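Local coordinates for protein polyketide synthase (Lyngbya majuscula 19L, PDB 3QIT) that ends curacin A biosynthesis as its thioesterase domain, forming a terminal alkene in a process that involves sulfate elimination and decarboxylation, at residues 42-47 with 179-184; 47-52 with 278-283. All coordinates share one frame; numbering follows the deposited sequence. Where two conformers were deposited one is given.

Contact 1 (42-47 with 179-184); sequences WQEVAL and EEFSYI
The flat ring of Phe181 meets two methylene carbons, both lying on the same side of its plane and both approaching obliquely. Gln43 CB sits 3.9 Å from Phe181 CZ, where the ring reaches farthest from its own helix, while Glu44 CG lies 3.8 Å from Phe181 CE2. Phe181 and Glu44 run past each other in opposite directions, and the ring plane is turned 64° from the carboxylate plane; the contact itself is made by the methylene CG. The bend in the Glu44 chain (chi2 -59°) carries the carboxylate back over the ring but farther from it than CG. Gln43 likewise offers its apolar CB to the ring; beyond it the extended chain carries NE2 to a loose 4.5 Å approach to Ile184 CG2, and OE1 accepts a hydrogen bond from Trp21 NE1. In the alpha/beta hydrolase fold, helix 43-51 belongs to the core that flanks the central sheet, whereas helix 179-188 lies in the region between strands 120-126 and 234-239, where this family commonly inserts its lid. The short helical segments stay 12.9 Å apart at their axes, too far for direct backbone packing, and a long aromatic residue suits the task of spanning them. With CG opposite the backbone N (chi1 -167°), Phe181 projects across this separation. Replacing the phenyl ring by an alanine's methyl would probably open a gap beside Gln43 CB and Glu44 CG, leaving these methylene groups without the apolar surface they pack on. Within the second helix, Ser182 OG donates to Glu179 O over 2.8 Å, reaching the carbonyl from the same face as Tyr183 N, so a small hydroxyl residue is satisfied by the backbone of the preceding turn.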
loop_
_atom_site.group_PDB
_atom_site.type_symbol
_atom_site.label_atom_id
_atom_site.label_comp_id
_atom_site.label_asym_id
_atom_site.label_seq_id
_atom_site.Cartn_x
_atom_site.Cartn_y
_atom_site.Cartn_z
ATOM N N TRP B 42 7.995 12.101 22.256
ATOM C CA TRP B 42 7.181 11.808 23.436
ATOM C C TRP B 42 7.933 11.985 24.733
ATOM O O TRP B 42 7.348 11.787 25.789
ATOM C CB TRP B 42 6.654 10.361 23.376
ATOM C CG TRP B 42 5.531 10.186 22.377
ATOM C CD1 TRP B 42 5.620 9.609 21.143
ATOM C CD2 TRP B 42 4.182 10.643 22.524
ATOM N NE1 TRP B 42 4.386 9.650 20.519
ATOM C CE2 TRP B 42 3.490 10.284 21.347
ATOM C CE3 TRP B 42 3.486 11.313 23.549
ATOM C CZ2 TRP B 42 2.116 10.556 21.161
ATOM C CZ3 TRP B 42 2.119 11.584 23.364
ATOM C CH2 TRP B 42 1.452 11.219 22.170
ATOM N N GLN B 43 9.210 12.366 24.674
ATOM C CA GLN B 43 10.051 12.312 25.890
ATOM C C GLN B 43 9.501 13.111 27.074
ATOM O O GLN B 43 9.569 12.657 28.226
ATOM C CB GLN B 43 11.473 12.769 25.576
ATOM C CG GLN B 43 12.378 12.753 26.816
ATOM C CD GLN B 43 13.816 12.509 26.466
ATOM O OE1 GLN B 43 14.233 11.371 26.319
ATOM N NE2 GLN B 43 14.590 13.572 26.360
ATOM N N GLU B 44 9.000 14.312 26.806
ATOM C CA GLU B 44 8.495 15.164 27.884
ATOM C C GLU B 44 7.255 14.599 28.574
ATOM O O GLU B 44 7.044 14.856 29.759
ATOM C CB GLU B 44 8.302 16.602 27.402
ATOM C CG GLU B 44 9.651 17.355 27.226
ATOM C CD GLU B 44 10.468 17.415 28.530
ATOM O OE1 GLU B 44 9.954 17.931 29.552
ATOM O OE2 GLU B 44 11.622 16.932 28.546
ATOM N N VAL B 45 6.438 13.849 27.833
ATOM C CA VAL B 45 5.361 13.046 28.434
ATOM C C VAL B 45 5.888 11.779 29.144
ATOM O O VAL B 45 5.389 11.395 30.215
ATOM C CB VAL B 45 4.307 12.656 27.362
ATOM C CG1 VAL B 45 3.189 11.785 27.968
ATOM C CG2 VAL B 45 3.724 13.922 26.680
ATOM N N ALA B 46 6.873 11.122 28.528
ATOM C CA ALA B 46 7.348 9.833 28.986
ATOM C C ALA B 46 8.080 9.929 30.340
ATOM O O ALA B 46 7.917 9.037 31.187
ATOM C CB ALA B 46 8.254 9.213 27.941
ATOM N N LEU B 47 8.874 10.982 30.533
ATOM C CA LEU B 47 9.686 11.067 31.767
ATOM C C LEU B 47 8.827 10.980 33.046
ATOM O O LEU B 47 9.090 10.122 33.887
ATOM C CB LEU B 47 10.655 12.280 31.771
ATOM C CG LEU B 47 11.722 12.191 30.657
ATOM C CD1 LEU B 47 12.572 13.458 30.548
ATOM C CD2 LEU B 47 12.604 10.978 30.862
ATOM N N GLU B 179 14.918 25.214 23.764
ATOM C CA GLU B 179 16.115 25.121 22.947
ATOM C C GLU B 179 16.731 23.730 23.111
ATOM O O GLU B 179 17.136 23.104 22.121
ATOM C CB GLU B 179 17.118 26.230 23.315
ATOM C CG GLU B 179 18.342 26.327 22.396
ATOM C CD GLU B 179 19.391 25.232 22.645
ATOM O OE1 GLU B 179 19.603 24.840 23.817
ATOM O OE2 GLU B 179 20.011 24.764 21.663
ATOM N N GLU B 180 16.781 23.238 24.351
ATOM C CA GLU B 180 17.412 21.945 24.640
ATOM C C GLU B 180 16.731 20.760 23.944
ATOM O O GLU B 180 17.412 19.895 23.393
ATOM C CB GLU B 180 17.484 21.675 26.157
ATOM C CG GLU B 180 18.330 22.686 26.961
ATOM C CD GLU B 180 17.536 23.882 27.516
ATOM O OE1 GLU B 180 16.704 24.474 26.793
ATOM O OE2 GLU B 180 17.768 24.253 28.692
ATOM N N PHE B 181 15.401 20.709 24.017
ATOM C CA PHE B 181 14.647 19.581 23.481
ATOM C C PHE B 181 14.652 19.677 21.958
ATOM O O PHE B 181 14.806 18.667 21.280
ATOM C CB PHE B 181 13.223 19.533 24.051
ATOM C CG PHE B 181 12.480 18.232 23.780
ATOM C CD1 PHE B 181 13.163 17.025 23.593
ATOM C CD2 PHE B 181 11.099 18.219 23.750
ATOM C CE1 PHE B 181 12.467 15.824 23.336
ATOM C CE2 PHE B 181 10.390 17.035 23.515
ATOM C CZ PHE B 181 11.079 15.844 23.293
ATOM N N SER B 182 14.556 20.896 21.430
ATOM C CA SER B 182 14.632 21.076 19.971
ATOM C C SER B 182 15.964 20.525 19.441
ATOM O O SER B 182 16.038 19.862 18.383
ATOM C CB SER B 182 14.409 22.548 19.576
ATOM O OG SER B 182 15.559 23.328 19.827
ATOM N N TYR B 183 17.024 20.765 20.182
ATOM C CA TYR B 183 18.332 20.253 19.808
ATOM C C TYR B 183 18.415 18.729 19.885
ATOM O O TYR B 183 18.891 18.089 18.966
ATOM C CB TYR B 183 19.416 20.894 20.678
ATOM C CG TYR B 183 20.777 20.530 20.174
ATOM C CD1 TYR B 183 21.397 21.297 19.172
ATOM C CD2 TYR B 183 21.411 19.377 20.620
ATOM C CE1 TYR B 183 22.648 20.943 18.677
ATOM C CE2 TYR B 183 22.654 19.012 20.139
ATOM C CZ TYR B 183 23.264 19.790 19.173
ATOM O OH TYR B 183 24.496 19.408 18.713
ATOM N N ILE B 184 17.945 18.151 20.985
ATOM C CA ILE B 184 17.891 16.706 21.157
ATOM C C ILE B 184 17.141 15.996 19.977
ATOM O O ILE B 184 17.595 14.957 19.434
ATOM C CB ILE B 184 17.275 16.422 22.567
ATOM C CG1 ILE B 184 18.361 16.689 23.632
ATOM C CG2 ILE B 184 16.696 15.020 22.673
ATOM C CD1 ILE B 184 17.829 16.867 25.051
#

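Contact 2 (47-52 with 278-283); sequences LPLAAQ and ALASLI
Helix segments 47-51 and 278-283 run in broadly the same direction at 38°, their axes coming within 9.3 Å, and the backbones are nearest at Leu49 and Ala280. They are the first and last helices of the alpha/beta hydrolase core, packed together on one side of the central sheet; Ile283 also touches Ile124 on strand 120-126. Ala280 suits the close approach because a single methyl leaves room for larger neighbours: Pro48 CG rests on Ala280 CB at 3.7 Å, and Leu49 CG approaches the same methyl at 4.1 Å. Proline has no N-H to offer the turn before it, and the helix is kinked there, yet its compact ring supplies an apolar surface on the side that meets the partner helix. Leu49 has its CG opposite the carbonyl carbon (chi1 -64°), sending the branched end between Ala280 and Ile283. The leucine and isoleucine side chains cross at about a right angle, and each methyl of Leu49 finds a partner: Leu49 CD1 meets Ile283 CD1 at 4.2 Å, while Leu49 CD2 touches Ile283 CG2 at 3.9 Å. That same CD2 also packs 3.5 Å from the backbone oxygen of Ala280.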
loop_
_atom_site.group_PDB
_atom_site.type_symbol
_atom_site.label_atom_id
_atom_site.label_comp_id
_atom_site.label_asym_id
_atom_site.label_seq_id
_atom_site.Cartn_x
_atom_site.Cartn_y
_atom_site.Cartn_z
ATOM N N LEU B 47 8.874 10.982 30.533
ATOM C CA LEU B 47 9.686 11.067 31.767
ATOM C C LEU B 47 8.827 10.980 33.046
ATOM O O LEU B 47 9.090 10.122 33.887
ATOM C CB LEU B 47 10.655 12.280 31.771
ATOM C CG LEU B 47 11.722 12.191 30.657
ATOM C CD1 LEU B 47 12.572 13.458 30.548
ATOM C CD2 LEU B 47 12.604 10.978 30.862
ATOM N N PRO B 48 7.772 11.816 33.162
ATOM C CA PRO B 48 6.960 11.716 34.383
ATOM C C PRO B 48 6.209 10.391 34.504
ATOM O O PRO B 48 5.993 9.926 35.624
ATOM C CB PRO B 48 5.972 12.888 34.265
ATOM C CG PRO B 48 6.097 13.383 32.880
ATOM C CD PRO B 48 7.447 13.026 32.395
ATOM N N LEU B 49 5.807 9.786 33.380
ATOM C CA LEU B 49 5.169 8.450 33.438
ATOM C C LEU B 49 6.130 7.374 33.908
ATOM O O LEU B 49 5.766 6.502 34.712
ATOM C CB LEU B 49 4.607 8.027 32.070
ATOM C CG LEU B 49 3.467 8.856 31.485
ATOM C CD1 LEU B 49 3.240 8.465 30.017
ATOM C CD2 LEU B 49 2.200 8.662 32.312
ATOM N N ALA B 50 7.360 7.410 33.390
ATOM C CA ALA B 50 8.354 6.409 33.775
ATOM C C ALA B 50 8.688 6.591 35.259
ATOM O O ALA B 50 8.886 5.620 35.967
ATOM C CB ALA B 50 9.610 6.514 32.913
ATOM N N ALA B 51 8.696 7.837 35.733
ATOM C CA ALA B 51 8.998 8.110 37.146
ATOM C C ALA B 51 7.922 7.546 38.085
ATOM O O ALA B 51 8.204 7.273 39.270
ATOM C CB ALA B 51 9.180 9.615 37.373
ATOM N N GLN B 52 6.706 7.370 37.557
ATOM C CA GLN B 52 5.592 6.778 38.317
ATOM C C GLN B 52 5.404 5.266 38.100
ATOM O O GLN B 52 4.381 4.696 38.484
ATOM C CB GLN B 52 4.284 7.524 38.055
ATOM C CG GLN B 52 4.275 9.012 38.437
ATOM C CD GLN B 52 4.721 9.292 39.865
ATOM O OE1 GLN B 52 5.608 10.121 40.093
ATOM N NE2 GLN B 52 4.118 8.602 40.832
ATOM N N ALA B 278 0.752 17.843 31.904
ATOM C CA ALA B 278 -0.699 17.673 32.020
ATOM C C ALA B 278 -1.182 16.425 31.306
ATOM O O ALA B 278 -2.064 15.706 31.801
ATOM C CB ALA B 278 -1.444 18.923 31.503
ATOM N N LEU B 279 -0.623 16.162 30.114
ATOM C CA LEU B 279 -0.971 14.965 29.398
ATOM C C LEU B 279 -0.522 13.698 30.153
ATOM O O LEU B 279 -1.277 12.741 30.262
ATOM C CB LEU B 279 -0.400 15.030 27.966
ATOM C CG LEU B 279 -0.735 13.860 27.060
ATOM C CD1 LEU B 279 -2.239 13.572 26.993
ATOM C CD2 LEU B 279 -0.152 14.209 25.658
ATOM N N ALA B 280 0.684 13.706 30.717
ATOM C CA ALA B 280 1.138 12.566 31.510
ATOM C C ALA B 280 0.173 12.329 32.673
ATOM O O ALA B 280 -0.193 11.181 32.969
ATOM C CB ALA B 280 2.543 12.807 32.031
ATOM N N SER B 281 -0.222 13.424 33.312
ATOM C CA SER B 281 -1.110 13.363 34.474
ATOM C C SER B 281 -2.435 12.728 34.089
ATOM O O SER B 281 -2.957 11.869 34.799
ATOM C CB SER B 281 -1.343 14.759 35.030
ATOM O OG SER B 281 -2.132 14.690 36.199
ATOM N N LEU B 282 -2.966 13.134 32.935
ATOM C CA LEU B 282 -4.209 12.560 32.441
ATOM C C LEU B 282 -4.099 11.042 32.170
ATOM O O LEU B 282 -5.001 10.266 32.499
ATOM C CB LEU B 282 -4.630 13.314 31.187
ATOM C CG LEU B 282 -5.849 12.794 30.468
ATOM C CD1 LEU B 282 -7.078 12.868 31.378
ATOM C CD2 LEU B 282 -6.020 13.692 29.273
ATOM N N ILE B 283 -2.985 10.630 31.575
ATOM C CA ILE B 283 -2.709 9.219 31.304
ATOM C C ILE B 283 -2.635 8.416 32.610
ATOM O O ILE B 283 -3.165 7.310 32.683
ATOM C CB ILE B 283 -1.414 9.074 30.484
ATOM C CG1 ILE B 283 -1.624 9.687 29.085
ATOM C CG2 ILE B 283 -0.986 7.605 30.334
ATOM C CD1 ILE B 283 -0.334 9.853 28.314
#

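From the N terminus, the chain passes through strands 5-11, 14-21 and 28-32 before entering helix 43-51, whose two halves serve the two contacts and share Leu47. Contact 1 closes a loop of 131 residues when helix 179-188 returns to the beginning of that helix; contact 2 closes a longer one of 225 residues near the C terminus. Their segments alternate along the sequence, so the loops cross. Helix 43-51 thereby joins the probable lid region to the C-terminal helix 276-284. Val45 connects the two sites, its O lying 3.7 Å from Ala280 CB and its CG1 4.0 Å from Ile283 CD1.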